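Local coordinates for protein imelysin (PDB 3OYV) that probably takes part in bacterial iron uptake as an imelysin-like, possibly metal-binding protein of the outer membrane, at residues A[307-312]-A[347-352]; A[12-17]-A[311-316]; A[25-30]-A[335-340]; A[113-118]-A[277-282]. All coordinates share one frame; numbering follows the deposited sequence.

Contact 1. Residues A[307-312]-A[347-352]; sequences LDQNAI and LEFLLY
Gln309 and Ile312, on the first turn of helix 309-316, rest against the Phe349 ring of helix 343-351. Before that turn, Leu307 turns its side chain toward the partner helix and lies on His345 and Thr346 there. Asp308 is the N-cap: its OD1 takes the N-H of Ala311 at 3.1 Å (154°), the donor standing well above the carboxylate plane, which ties down the helix start. Gln309 brings its aliphatic base to the ring, CB 4.2 Å from Phe349 CE2, while its OE1 is hydrogen-bonded to Tyr117. Ile312 makes the closest approach. Its two branches split the work: CD1 lies over one face of the Phe349 ring, and CG2 reaches Phe349 CE1 at 3.7 Å and, more loosely, Leu350 CD2 at 4.2 Å. Phe349 meets them because CG stands anti to its backbone N (chi1 178°), which carries the ring out to the neighbouring helix; the side chains of Ile312 and Phe349 then overlap as they run in opposite senses. Tyr117 adds an edge-to-face contact to the same ring. The preceding residue, Glu348, sends its carboxylate elsewhere, OE1 to His345 ND1 and OE2 to Ser118. The apolar packing thus joins helix 309-316 to helix 343-351, which carries His345 and Glu348 of the GxHxxE motif, the signature of imelysin-like proteins.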
loop_
_atom_site.group_PDB
_atom_site.type_symbol
_atom_site.label_atom_id
_atom_site.label_comp_id
_atom_site.label_asym_id
_atom_site.label_seq_id
_atom_site.Cartn_x
_atom_site.Cartn_y
_atom_site.Cartn_z
ATOM N N LEU A 307 7.125 -5.236 -12.128
ATOM C CA LEU A 307 8.137 -4.315 -12.602
ATOM C C LEU A 307 8.669 -4.777 -13.957
ATOM O O LEU A 307 8.528 -5.940 -14.318
ATOM C CB LEU A 307 9.317 -4.276 -11.630
ATOM C CG LEU A 307 8.969 -3.906 -10.183
ATOM C CD1 LEU A 307 10.197 -3.976 -9.287
ATOM C CD2 LEU A 307 8.307 -2.520 -10.134
ATOM N N ASP A 308 9.346 -3.863 -14.653
ATOM C CA ASP A 308 10.169 -4.226 -15.813
ATOM C C ASP A 308 11.554 -4.543 -15.238
ATOM O O ASP A 308 12.445 -3.688 -15.183
ATOM C CB ASP A 308 10.227 -3.105 -16.840
ATOM C CG ASP A 308 10.930 -3.526 -18.121
ATOM O OD1 ASP A 308 11.632 -4.567 -18.108
ATOM O OD2 ASP A 308 10.767 -2.791 -19.112
ATOM N N GLN A 309 11.714 -5.765 -14.758
ATOM C CA GLN A 309 12.908 -6.145 -14.025
ATOM C C GLN A 309 14.147 -6.132 -14.928
ATOM O O GLN A 309 15.232 -5.691 -14.519
ATOM C CB GLN A 309 12.712 -7.485 -13.353
ATOM C CG GLN A 309 11.519 -7.550 -12.396
ATOM C CD GLN A 309 11.266 -8.966 -11.913
ATOM O OE1 GLN A 309 11.381 -9.286 -10.700
ATOM N NE2 GLN A 309 10.940 -9.857 -12.870
ATOM N N ASN A 310 13.987 -6.557 -16.174
ATOM C CA ASN A 310 15.126 -6.511 -17.076
ATOM C C ASN A 310 15.579 -5.059 -17.328
ATOM O O ASN A 310 16.799 -4.815 -17.443
ATOM C CB ASN A 310 14.853 -7.243 -18.381
ATOM C CG ASN A 310 15.987 -7.083 -19.370
ATOM O OD1 ASN A 310 15.873 -6.340 -20.324
ATOM N ND2 ASN A 310 17.106 -7.719 -19.089
ATOM N N ALA A 311 14.650 -4.103 -17.368
ATOM C CA ALA A 311 15.014 -2.693 -17.485
ATOM C C ALA A 311 15.802 -2.193 -16.283
ATOM O O ALA A 311 16.727 -1.378 -16.440
ATOM C CB ALA A 311 13.800 -1.811 -17.716
ATOM N N ILE A 312 15.461 -2.695 -15.091
ATOM C CA ILE A 312 16.247 -2.329 -13.897
ATOM C C ILE A 312 17.670 -2.853 -14.013
ATOM O O ILE A 312 18.616 -2.133 -13.723
ATOM C CB ILE A 312 15.569 -2.804 -12.593
ATOM C CG1 ILE A 312 14.183 -2.164 -12.429
ATOM C CG2 ILE A 312 16.425 -2.457 -11.391
ATOM C CD1 ILE A 312 13.282 -2.844 -11.363
ATOM N N LEU A 347 12.657 -0.188 -5.232
ATOM C CA LEU A 347 13.594 -0.113 -4.112
ATOM C C LEU A 347 13.739 -1.446 -3.422
ATOM O O LEU A 347 14.831 -1.817 -3.041
ATOM C CB LEU A 347 13.156 0.967 -3.163
ATOM C CG LEU A 347 14.184 1.460 -2.181
ATOM C CD1 LEU A 347 15.548 1.748 -2.816
ATOM C CD2 LEU A 347 13.589 2.740 -1.494
ATOM N N GLU A 348 12.622 -2.153 -3.283
ATOM C CA GLU A 348 12.673 -3.494 -2.711
ATOM C C GLU A 348 13.648 -4.411 -3.480
ATOM O O GLU A 348 14.466 -5.126 -2.886
ATOM C CB GLU A 348 11.249 -4.101 -2.700
ATOM C CG GLU A 348 11.085 -5.379 -1.892
ATOM C CD GLU A 348 9.780 -6.103 -2.227
ATOM O OE1 GLU A 348 9.078 -5.685 -3.160
ATOM O OE2 GLU A 348 9.517 -7.129 -1.571
ATOM N N PHE A 349 13.532 -4.380 -4.810
ATOM C CA PHE A 349 14.429 -5.178 -5.683
ATOM C C PHE A 349 15.901 -4.851 -5.423
ATOM O O PHE A 349 16.753 -5.728 -5.424
ATOM C CB PHE A 349 14.059 -4.855 -7.132
ATOM C CG PHE A 349 14.896 -5.547 -8.187
ATOM C CD1 PHE A 349 16.123 -5.055 -8.565
ATOM C CD2 PHE A 349 14.383 -6.606 -8.901
ATOM C CE1 PHE A 349 16.853 -5.694 -9.547
ATOM C CE2 PHE A 349 15.114 -7.218 -9.906
ATOM C CZ PHE A 349 16.346 -6.771 -10.203
ATOM N N LEU A 350 16.165 -3.570 -5.223
ATOM C CA LEU A 350 17.516 -3.037 -5.015
ATOM C C LEU A 350 18.084 -3.318 -3.637
ATOM O O LEU A 350 19.303 -3.267 -3.456
ATOM C CB LEU A 350 17.523 -1.532 -5.334
ATOM C CG LEU A 350 17.254 -1.125 -6.801
ATOM C CD1 LEU A 350 17.010 0.400 -6.913
ATOM C CD2 LEU A 350 18.373 -1.621 -7.754
ATOM N N LEU A 351 17.207 -3.647 -2.675
ATOM C CA LEU A 351 17.597 -3.859 -1.294
ATOM C C LEU A 351 17.614 -5.320 -0.836
ATOM O O LEU A 351 18.314 -5.650 0.116
ATOM C CB LEU A 351 16.697 -3.052 -0.344
ATOM C CG LEU A 351 16.850 -1.544 -0.402
ATOM C CD1 LEU A 351 15.802 -0.889 0.508
ATOM C CD2 LEU A 351 18.285 -1.125 -0.007
ATOM N N TYR A 352 16.786 -6.156 -1.468
ATOM C CA TYR A 352 16.553 -7.522 -1.048
ATOM C C TYR A 352 16.824 -8.533 -2.150
ATOM O O TYR A 352 16.656 -8.219 -3.339
ATOM C CB TYR A 352 15.096 -7.696 -0.672
ATOM C CG TYR A 352 14.627 -7.032 0.592
ATOM C CD1 TYR A 352 14.676 -7.688 1.802
ATOM C CD2 TYR A 352 14.042 -5.761 0.552
ATOM C CE1 TYR A 352 14.161 -7.095 2.951
ATOM C CE2 TYR A 352 13.561 -5.158 1.691
ATOM C CZ TYR A 352 13.598 -5.838 2.883
ATOM O OH TYR A 352 13.066 -5.221 3.989
#

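Contact 2. Residues A[12-17]-A[311-316]; sequences ANIDYT and AIVQIL
Ala12 and Ile14 press onto Val313 and Leu316, which lie three residues apart on one flank of helix 309-316. The tight part begins at Val313 CG2, which meets both the carbonyl O of Ala12 (3.6 Å) and its CB (3.7 Å). Next along, Ile14 in an extended backbone straddles both partners: its longer branch, pointing opposite the backbone N (chi1 -174°), carries CD1 to Leu316 CB at 3.8 Å, while CG2 faces Val313 CG2 at 4.0 Å. In this mostly helical imelysin fold, the irregular lead into helix 21-47 is thereby laid over a short helix from the far end of the chain. Cutting Ile14 back to alanine removes CG2 and CD1, which would probably open a gap beside Leu316 and thin the cover of Val313. The solvent side is looser: Asn13 and Asp15 point away from the helix, and their OD1 atoms both engage Lys353. A glycerol, probably from crystallisation, bonds Ala12 O and Ile14 N.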
loop_
_atom_site.group_PDB
_atom_site.type_symbol
_atom_site.label_atom_id
_atom_site.label_comp_id
_atom_site.label_asym_id
_atom_site.label_seq_id
_atom_site.Cartn_x
_atom_site.Cartn_y
_atom_site.Cartn_z
ATOM N N ALA A 12 15.430 -11.592 -13.901
ATOM C CA ALA A 12 16.348 -10.451 -13.792
ATOM C C ALA A 12 17.265 -10.532 -12.567
ATOM O O ALA A 12 17.307 -9.622 -11.727
ATOM C CB ALA A 12 15.531 -9.160 -13.763
ATOM N N ASN A 13 18.026 -11.607 -12.480
ATOM C CA ASN A 13 19.004 -11.818 -11.426
ATOM C C ASN A 13 20.174 -10.835 -11.564
ATOM O O ASN A 13 20.758 -10.718 -12.637
ATOM C CB ASN A 13 19.583 -13.238 -11.516
ATOM C CG ASN A 13 20.552 -13.536 -10.392
ATOM O OD1 ASN A 13 20.137 -13.762 -9.254
ATOM N ND2 ASN A 13 21.852 -13.566 -10.706
ATOM N N ILE A 14 20.524 -10.160 -10.482
ATOM C CA ILE A 14 21.748 -9.370 -10.437
ATOM C C ILE A 14 22.191 -9.275 -8.988
ATOM O O ILE A 14 21.348 -9.250 -8.093
ATOM C CB ILE A 14 21.520 -8.004 -11.093
ATOM C CG1 ILE A 14 22.822 -7.227 -11.173
ATOM C CG2 ILE A 14 20.409 -7.206 -10.338
ATOM C CD1 ILE A 14 22.721 -5.981 -12.080
ATOM N N ASP A 15 23.492 -9.255 -8.747
ATOM C CA ASP A 15 24.028 -8.995 -7.427
ATOM C C ASP A 15 24.836 -7.704 -7.440
ATOM O O ASP A 15 25.361 -7.302 -8.482
ATOM C CB ASP A 15 24.911 -10.149 -6.963
ATOM C CG ASP A 15 24.159 -11.465 -6.868
ATOM O OD1 ASP A 15 23.118 -11.494 -6.187
ATOM O OD2 ASP A 15 24.621 -12.467 -7.461
ATOM N N TYR A 16 24.922 -7.092 -6.272
ATOM C CA TYR A 16 25.731 -5.903 -6.074
ATOM C C TYR A 16 27.203 -6.269 -6.184
ATOM O O TYR A 16 27.672 -7.222 -5.526
ATOM C CB TYR A 16 25.401 -5.342 -4.697
ATOM C CG TYR A 16 26.143 -4.103 -4.273
ATOM C CD1 TYR A 16 25.652 -2.827 -4.573
ATOM C CD2 TYR A 16 27.312 -4.192 -3.538
ATOM C CE1 TYR A 16 26.308 -1.693 -4.140
ATOM C CE2 TYR A 16 27.988 -3.058 -3.120
ATOM C CZ TYR A 16 27.486 -1.797 -3.430
ATOM O OH TYR A 16 28.181 -0.692 -2.990
ATOM N N THR A 17 27.930 -5.524 -7.013
ATOM C CA THR A 17 29.360 -5.770 -7.206
ATOM C C THR A 17 30.100 -4.436 -7.216
ATOM O O THR A 17 29.491 -3.398 -7.427
ATOM C CB THR A 17 29.633 -6.431 -8.567
ATOM O OG1 THR A 17 29.369 -5.476 -9.621
ATOM C CG2 THR A 17 28.785 -7.752 -8.764
ATOM N N ALA A 311 14.650 -4.103 -17.368
ATOM C CA ALA A 311 15.014 -2.693 -17.485
ATOM C C ALA A 311 15.802 -2.193 -16.283
ATOM O O ALA A 311 16.727 -1.378 -16.440
ATOM C CB ALA A 311 13.800 -1.811 -17.716
ATOM N N ILE A 312 15.461 -2.695 -15.091
ATOM C CA ILE A 312 16.247 -2.329 -13.897
ATOM C C ILE A 312 17.670 -2.853 -14.013
ATOM O O ILE A 312 18.616 -2.133 -13.723
ATOM C CB ILE A 312 15.569 -2.804 -12.593
ATOM C CG1 ILE A 312 14.183 -2.164 -12.429
ATOM C CG2 ILE A 312 16.425 -2.457 -11.391
ATOM C CD1 ILE A 312 13.282 -2.844 -11.363
ATOM N N VAL A 313 17.832 -4.103 -14.425
ATOM C CA VAL A 313 19.158 -4.671 -14.623
ATOM C C VAL A 313 19.960 -3.869 -15.665
ATOM O O VAL A 313 21.141 -3.589 -15.446
ATOM C CB VAL A 313 19.064 -6.168 -14.984
ATOM C CG1 VAL A 313 20.434 -6.743 -15.425
ATOM C CG2 VAL A 313 18.480 -6.964 -13.796
ATOM N N GLN A 314 19.316 -3.459 -16.757
ATOM C CA GLN A 314 19.987 -2.634 -17.779
ATOM C C GLN A 314 20.442 -1.298 -17.182
ATOM O O GLN A 314 21.570 -0.842 -17.428
ATOM C CB GLN A 314 19.077 -2.405 -18.982
ATOM C CG GLN A 314 18.822 -3.639 -19.834
ATOM C CD GLN A 314 17.817 -3.390 -20.946
ATOM O OE1 GLN A 314 17.100 -2.382 -20.951
ATOM N NE2 GLN A 314 17.751 -4.318 -21.894
ATOM N N ILE A 315 19.592 -0.675 -16.375
ATOM C CA ILE A 315 19.971 0.552 -15.631
ATOM C C ILE A 315 21.205 0.316 -14.749
ATOM O O ILE A 315 22.163 1.112 -14.738
ATOM C CB ILE A 315 18.757 1.067 -14.800
ATOM C CG1 ILE A 315 17.756 1.739 -15.751
ATOM C CG2 ILE A 315 19.219 2.023 -13.668
ATOM C CD1 ILE A 315 16.324 1.893 -15.190
ATOM N N LEU A 316 21.202 -0.796 -14.008
ATOM C CA LEU A 316 22.285 -1.071 -13.088
ATOM C C LEU A 316 23.595 -1.338 -13.813
ATOM O O LEU A 316 24.664 -1.077 -13.265
ATOM C CB LEU A 316 21.925 -2.232 -12.164
ATOM C CG LEU A 316 20.784 -1.924 -11.183
ATOM C CD1 LEU A 316 20.334 -3.257 -10.483
ATOM C CD2 LEU A 316 21.217 -0.875 -10.157
#

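Contact 3. Residues A[25-30]-A[335-340]; sequences HNYMRN and VESAQN
Asn30 OD1 accepts the N-H of Val335 at 3.0 Å (156°), the donor tilted somewhat from the carbonyl plane, and takes a second, weak bond from Ala334 N. The other half of the same amide answers in the opposite sense: Asn30 ND2 donates to Val335 O, also at 3.0 Å, with the nitrogen in the carbonyl plane on a lone pair and the acceptor nearly in the amide plane. A chi1 of -165° swings the amide off the helix to this loop, and the paired bonds fix its flip. With a leucine in its place, Val335 N and O would probably lose these mates and the loop be freer to shift. One turn earlier on the helix, Tyr27 joins in through water. The water donates to Tyr27 OH at 2.8 Å and also bonds Ser337 OG at 2.8 Å, while the phenol is hydrogen-bonded to Val341 O. Glu336, between the two loop residues that touch the helix, centres an inverse gamma turn. A side-chain amide thus pairs with both backbone polar groups of one residue, much as a neighbouring strand would, and ties helix 21-47 to the loop that leads into the GxHxxE helix of the imelysin fold.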
loop_
_atom_site.group_PDB
_atom_site.type_symbol
_atom_site.label_atom_id
_atom_site.label_comp_id
_atom_site.label_asym_id
_atom_site.label_seq_id
_atom_site.Cartn_x
_atom_site.Cartn_y
_atom_site.Cartn_z
ATOM N N HIS A 25 24.040 2.728 -6.438
ATOM C CA HIS A 25 23.889 3.872 -5.521
ATOM C C HIS A 25 23.026 4.952 -6.130
ATOM O O HIS A 25 22.077 5.461 -5.501
ATOM C CB HIS A 25 25.250 4.472 -5.159
ATOM C CG HIS A 25 26.164 3.516 -4.429
ATOM N ND1 HIS A 25 27.521 3.747 -4.275
ATOM C CD2 HIS A 25 25.937 2.300 -3.874
ATOM C CE1 HIS A 25 28.070 2.746 -3.609
ATOM N NE2 HIS A 25 27.130 1.862 -3.340
ATOM N N ASN A 26 23.396 5.374 -7.337
ATOM C CA ASN A 26 22.678 6.449 -7.986
ATOM C C ASN A 26 21.208 6.123 -8.258
ATOM O O ASN A 26 20.334 6.995 -8.101
ATOM C CB ASN A 26 23.397 6.829 -9.275
ATOM C CG ASN A 26 24.686 7.615 -9.003
ATOM O OD1 ASN A 26 24.759 8.358 -8.027
ATOM N ND2 ASN A 26 25.685 7.477 -9.889
ATOM N N TYR A 27 20.942 4.901 -8.701
ATOM C CA TYR A 27 19.558 4.551 -9.033
ATOM C C TYR A 27 18.717 4.366 -7.771
ATOM O O TYR A 27 17.564 4.779 -7.731
ATOM C CB TYR A 27 19.441 3.366 -9.981
ATOM C CG TYR A 27 18.097 3.382 -10.658
ATOM C CD1 TYR A 27 17.719 4.460 -11.462
ATOM C CD2 TYR A 27 17.200 2.346 -10.474
ATOM C CE1 TYR A 27 16.502 4.493 -12.073
ATOM C CE2 TYR A 27 15.960 2.370 -11.098
ATOM C CZ TYR A 27 15.618 3.452 -11.905
ATOM O OH TYR A 27 14.394 3.502 -12.554
HETATM N N MSE A 28 19.294 3.756 -6.733
HETATM C CA MSE A 28 18.599 3.670 -5.430
HETATM C C MSE A 28 18.221 5.063 -4.963
HETATM O O MSE A 28 17.098 5.279 -4.514
HETATM C CB MSE A 28 19.435 3.005 -4.344
HETATM C CG MSE A 28 19.424 1.520 -4.333
HETATM SE SE MSE A 28 20.122 0.835 -2.691
HETATM C CE MSE A 28 21.868 1.652 -2.772
ATOM N N ARG A 29 19.192 5.979 -5.017
ATOM C CA ARG A 29 18.914 7.356 -4.628
ATOM C C ARG A 29 17.771 7.949 -5.453
ATOM O O ARG A 29 16.889 8.615 -4.922
ATOM C CB ARG A 29 20.159 8.264 -4.730
ATOM C CG ARG A 29 19.913 9.689 -4.432
ATOM C CD ARG A 29 21.204 10.439 -4.368
ATOM N NE ARG A 29 20.895 11.866 -4.324
ATOM C CZ ARG A 29 21.785 12.845 -4.185
ATOM N NH1 ARG A 29 23.059 12.570 -4.139
ATOM N NH2 ARG A 29 21.384 14.114 -4.142
ATOM N N ASN A 30 17.816 7.730 -6.764
ATOM C CA ASN A 30 16.787 8.257 -7.633
ATOM C C ASN A 30 15.396 7.745 -7.233
ATOM O O ASN A 30 14.443 8.511 -7.114
ATOM C CB ASN A 30 17.070 7.892 -9.090
ATOM C CG ASN A 30 16.228 8.724 -10.054
ATOM O OD1 ASN A 30 16.423 9.930 -10.167
ATOM N ND2 ASN A 30 15.241 8.090 -10.711
ATOM N N VAL A 335 15.867 11.724 -12.463
ATOM C CA VAL A 335 15.045 11.292 -13.582
ATOM C C VAL A 335 13.658 10.890 -13.078
ATOM O O VAL A 335 13.524 10.074 -12.151
ATOM C CB VAL A 335 15.661 10.076 -14.296
ATOM C CG1 VAL A 335 14.731 9.566 -15.411
ATOM C CG2 VAL A 335 17.063 10.406 -14.885
ATOM N N GLU A 336 12.633 11.427 -13.739
ATOM C CA GLU A 336 11.244 11.077 -13.494
ATOM C C GLU A 336 10.978 9.719 -14.161
ATOM O O GLU A 336 10.389 9.669 -15.258
ATOM C CB GLU A 336 10.324 12.188 -14.009
ATOM C CG GLU A 336 8.924 12.124 -13.508
ATOM C CD GLU A 336 8.810 12.413 -12.012
ATOM O OE1 GLU A 336 9.503 13.345 -11.507
ATOM O OE2 GLU A 336 7.989 11.710 -11.356
ATOM N N SER A 337 11.384 8.641 -13.498
ATOM C CA SER A 337 11.407 7.343 -14.079
ATOM C C SER A 337 10.011 6.805 -14.414
ATOM O O SER A 337 9.002 7.214 -13.832
ATOM C CB SER A 337 12.078 6.400 -13.102
ATOM O OG SER A 337 13.431 6.778 -12.786
ATOM N N ALA A 338 9.995 5.842 -15.316
ATOM C CA ALA A 338 8.780 5.106 -15.671
ATOM C C ALA A 338 8.224 4.378 -14.445
ATOM O O ALA A 338 8.965 3.949 -13.552
ATOM C CB ALA A 338 9.084 4.114 -16.778
ATOM N N GLN A 339 6.905 4.230 -14.439
ATOM C CA GLN A 339 6.190 3.567 -13.339
ATOM C C GLN A 339 6.761 2.194 -13.005
ATOM O O GLN A 339 6.954 1.871 -11.819
ATOM C CB GLN A 339 4.698 3.480 -13.704
ATOM C CG GLN A 339 4.011 4.832 -13.662
ATOM C CD GLN A 339 2.602 4.839 -14.166
ATOM O OE1 GLN A 339 2.119 3.843 -14.705
ATOM N NE2 GLN A 339 1.919 5.972 -13.983
ATOM N N ASN A 340 7.073 1.392 -14.017
ATOM C CA ASN A 340 7.492 0.021 -13.808
ATOM C C ASN A 340 8.986 -0.178 -13.474
ATOM O O ASN A 340 9.455 -1.303 -13.366
ATOM C CB ASN A 340 7.027 -0.881 -14.965
ATOM C CG ASN A 340 7.699 -0.565 -16.259
ATOM O OD1 ASN A 340 8.663 0.201 -16.298
ATOM N ND2 ASN A 340 7.206 -1.177 -17.355
HETATM O O HOH W 1 14.557 5.239 -14.788
#

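Contact 4. Residues A[113-118]-A[277-282]; sequences VESWYS and TAREPW
Arg279 reaches from helix 265-283 toward Glu114 and Ser115, bringing its NH2 end close to both without bonding either. Carboxylate and guanidinium stand almost perpendicular, planes 85° apart, with Glu114 OE2 at the edge of the guanidinium, 4.1 Å from Arg279 NH2. Ser115 OG approaches the same NH2 obliquely at 3.9 Å. The carboxylate of Glu114 and the hydroxyl of Ser115 come from the two corner residues of a type II turn, closed by Trp116 N on Val113 O, which aims both side chains at the helix. Glu114 is extended beyond CG, whereas Arg279 bends at chi2 (-67°) and chi3 (-63°), so its head folds back near its own helix and Trp282 CD1 lies 3.5 Å above one face of the guanidinium. That bend suits its firmer partners: NH1 forms a salt bridge with Asp303 and NE another with Glu283. Ser115 OG is likewise engaged by Asp124, and Glu114 OE2 by Lys93. Glu114 is modelled in two conformers, so its distance to Arg279 holds for one of them. An unidentified ligand, probably from the crystallisation liquor, is modelled as covalently linked to Glu114 OE2 and hydrogen-bonded to Arg279 NH2. With His345 of the GxHxxE motif touching Glu114 and Ser115, this buried cluster of polar groups is consistent with the lining of a polar ligand pocket.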
loop_
_atom_site.group_PDB
_atom_site.type_symbol
_atom_site.label_atom_id
_atom_site.label_comp_id
_atom_site.label_asym_id
_atom_site.label_seq_id
_atom_site.Cartn_x
_atom_site.Cartn_y
_atom_site.Cartn_z
ATOM N N VAL A 113 4.353 -12.822 -7.451
ATOM C CA VAL A 113 3.942 -12.513 -6.076
ATOM C C VAL A 113 4.452 -11.131 -5.612
ATOM O O VAL A 113 5.655 -10.934 -5.394
ATOM C CB VAL A 113 4.419 -13.609 -5.115
ATOM C CG1 VAL A 113 4.099 -13.263 -3.636
ATOM C CG2 VAL A 113 3.755 -14.973 -5.477
ATOM N N GLU A 114 3.528 -10.198 -5.399
ATOM C CA GLU A 114 3.860 -8.870 -4.911
ATOM C C GLU A 114 4.498 -8.942 -3.524
ATOM O O GLU A 114 3.949 -9.546 -2.611
ATOM C CB GLU A 114 2.587 -8.014 -4.848
ATOM C CG GLU A 114 2.742 -6.687 -4.076
ATOM C CD GLU A 114 1.410 -6.011 -3.769
ATOM O OE1 GLU A 114 0.552 -5.960 -4.670
ATOM O OE2 GLU A 114 1.218 -5.512 -2.624
ATOM N N SER A 115 5.657 -8.319 -3.369
ATOM C CA SER A 115 6.449 -8.263 -2.131
ATOM C C SER A 115 7.214 -9.569 -1.832
ATOM O O SER A 115 7.691 -9.784 -0.709
ATOM C CB SER A 115 5.654 -7.803 -0.912
ATOM O OG SER A 115 5.254 -6.456 -1.034
ATOM N N TRP A 116 7.432 -10.428 -2.839
ATOM C CA TRP A 116 8.191 -11.635 -2.577
ATOM C C TRP A 116 9.675 -11.390 -2.359
ATOM O O TRP A 116 10.327 -12.180 -1.703
ATOM C CB TRP A 116 7.994 -12.669 -3.679
ATOM C CG TRP A 116 8.849 -12.531 -4.944
ATOM C CD1 TRP A 116 8.498 -11.909 -6.106
ATOM C CD2 TRP A 116 10.178 -13.032 -5.157
ATOM N NE1 TRP A 116 9.508 -12.004 -7.034
ATOM C CE2 TRP A 116 10.536 -12.709 -6.483
ATOM C CE3 TRP A 116 11.073 -13.756 -4.372
ATOM C CZ2 TRP A 116 11.788 -13.039 -7.022
ATOM C CZ3 TRP A 116 12.303 -14.118 -4.918
ATOM C CH2 TRP A 116 12.637 -13.764 -6.231
ATOM N N TYR A 117 10.231 -10.300 -2.915
ATOM C CA TYR A 117 11.659 -10.138 -2.842
ATOM C C TYR A 117 12.103 -10.132 -1.392
ATOM O O TYR A 117 13.184 -10.610 -1.061
ATOM C CB TYR A 117 12.146 -8.844 -3.466
ATOM C CG TYR A 117 11.773 -8.534 -4.881
ATOM C CD1 TYR A 117 11.801 -9.495 -5.886
ATOM C CD2 TYR A 117 11.397 -7.263 -5.239
ATOM C CE1 TYR A 117 11.491 -9.159 -7.184
ATOM C CE2 TYR A 117 11.116 -6.909 -6.543
ATOM C CZ TYR A 117 11.144 -7.872 -7.517
ATOM O OH TYR A 117 10.829 -7.498 -8.808
ATOM N N SER A 118 11.254 -9.565 -0.526
ATOM C CA SER A 118 11.531 -9.432 0.899
ATOM C C SER A 118 10.786 -10.480 1.744
ATOM O O SER A 118 10.753 -10.397 2.971
ATOM C CB SER A 118 11.147 -8.016 1.350
ATOM O OG SER A 118 9.827 -7.745 1.017
ATOM N N THR A 277 9.530 -0.314 7.463
ATOM C CA THR A 277 8.922 0.731 8.302
ATOM C C THR A 277 8.053 1.642 7.453
ATOM O O THR A 277 6.917 1.979 7.838
ATOM C CB THR A 277 10.012 1.498 9.067
ATOM O OG1 THR A 277 10.645 0.574 9.955
ATOM C CG2 THR A 277 9.453 2.716 9.811
ATOM N N ALA A 278 8.571 2.063 6.303
ATOM C CA ALA A 278 7.839 2.958 5.401
ATOM C C ALA A 278 6.649 2.230 4.726
ATOM O O ALA A 278 5.616 2.822 4.471
ATOM C CB ALA A 278 8.788 3.595 4.337
ATOM N N ARG A 279 6.817 0.943 4.463
ATOM C CA ARG A 279 5.754 0.156 3.847
ATOM C C ARG A 279 4.513 0.060 4.709
ATOM O O ARG A 279 3.421 -0.053 4.177
ATOM C CB ARG A 279 6.255 -1.234 3.499
ATOM C CG ARG A 279 7.106 -1.276 2.224
ATOM C CD ARG A 279 6.301 -0.954 0.982
ATOM N NE ARG A 279 5.243 -1.925 0.743
ATOM C CZ ARG A 279 4.509 -1.984 -0.354
ATOM N NH1 ARG A 279 4.641 -1.077 -1.303
ATOM N NH2 ARG A 279 3.622 -2.956 -0.512
ATOM N N GLU A 280 4.673 0.090 6.027
ATOM C CA GLU A 280 3.514 -0.135 6.886
ATOM C C GLU A 280 2.395 0.894 6.701
ATOM O O GLU A 280 1.261 0.485 6.444
ATOM C CB GLU A 280 3.922 -0.250 8.340
ATOM C CG GLU A 280 2.758 -0.745 9.198
ATOM C CD GLU A 280 3.155 -1.017 10.620
ATOM O OE1 GLU A 280 4.295 -0.674 10.992
ATOM O OE2 GLU A 280 2.315 -1.577 11.353
ATOM N N PRO A 281 2.683 2.217 6.791
ATOM C CA PRO A 281 1.595 3.148 6.554
ATOM C C PRO A 281 1.097 3.085 5.105
ATOM O O PRO A 281 -0.113 3.265 4.864
ATOM C CB PRO A 281 2.197 4.508 6.904
ATOM C CG PRO A 281 3.667 4.297 6.781
ATOM C CD PRO A 281 3.896 2.926 7.249
ATOM N N TRP A 282 1.978 2.808 4.145
ATOM C CA TRP A 282 1.519 2.644 2.764
ATOM C C TRP A 282 0.496 1.508 2.649
ATOM O O TRP A 282 -0.614 1.672 2.152
ATOM C CB TRP A 282 2.674 2.351 1.794
ATOM C CG TRP A 282 2.114 2.070 0.436
ATOM C CD1 TRP A 282 1.970 0.850 -0.142
ATOM C CD2 TRP A 282 1.543 3.028 -0.469
ATOM N NE1 TRP A 282 1.348 0.984 -1.354
ATOM C CE2 TRP A 282 1.054 2.305 -1.578
ATOM C CE3 TRP A 282 1.347 4.402 -0.436
ATOM C CZ2 TRP A 282 0.444 2.931 -2.659
ATOM C CZ3 TRP A 282 0.761 5.020 -1.526
ATOM C CH2 TRP A 282 0.293 4.284 -2.606
#

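How the contacts relate
From the N terminus, 12-17 opens contact 2 and 25-30 opens contact 3. Further on, 113-118 opens contact 4, which closes at 277-282, so it closes first and lies wholly within the spans of contacts 2 and 3. Contact 1 opens at 307-312, after contact 4 has closed, and shares Ala311 and Ile312 with 311-316, where contact 2 closes. Contact 3 closes next, at 335-340, crossing both contact 2 and contact 1; the latter ends last, at 347-352. Contact 2 joins the N-terminal lead to helix 309-316, contact 3 joins helix 21-47 to a late loop, and contact 1 joins two C-terminal helices; two side-chain bonds connect contact 1 to segment 113-118 of contact 4.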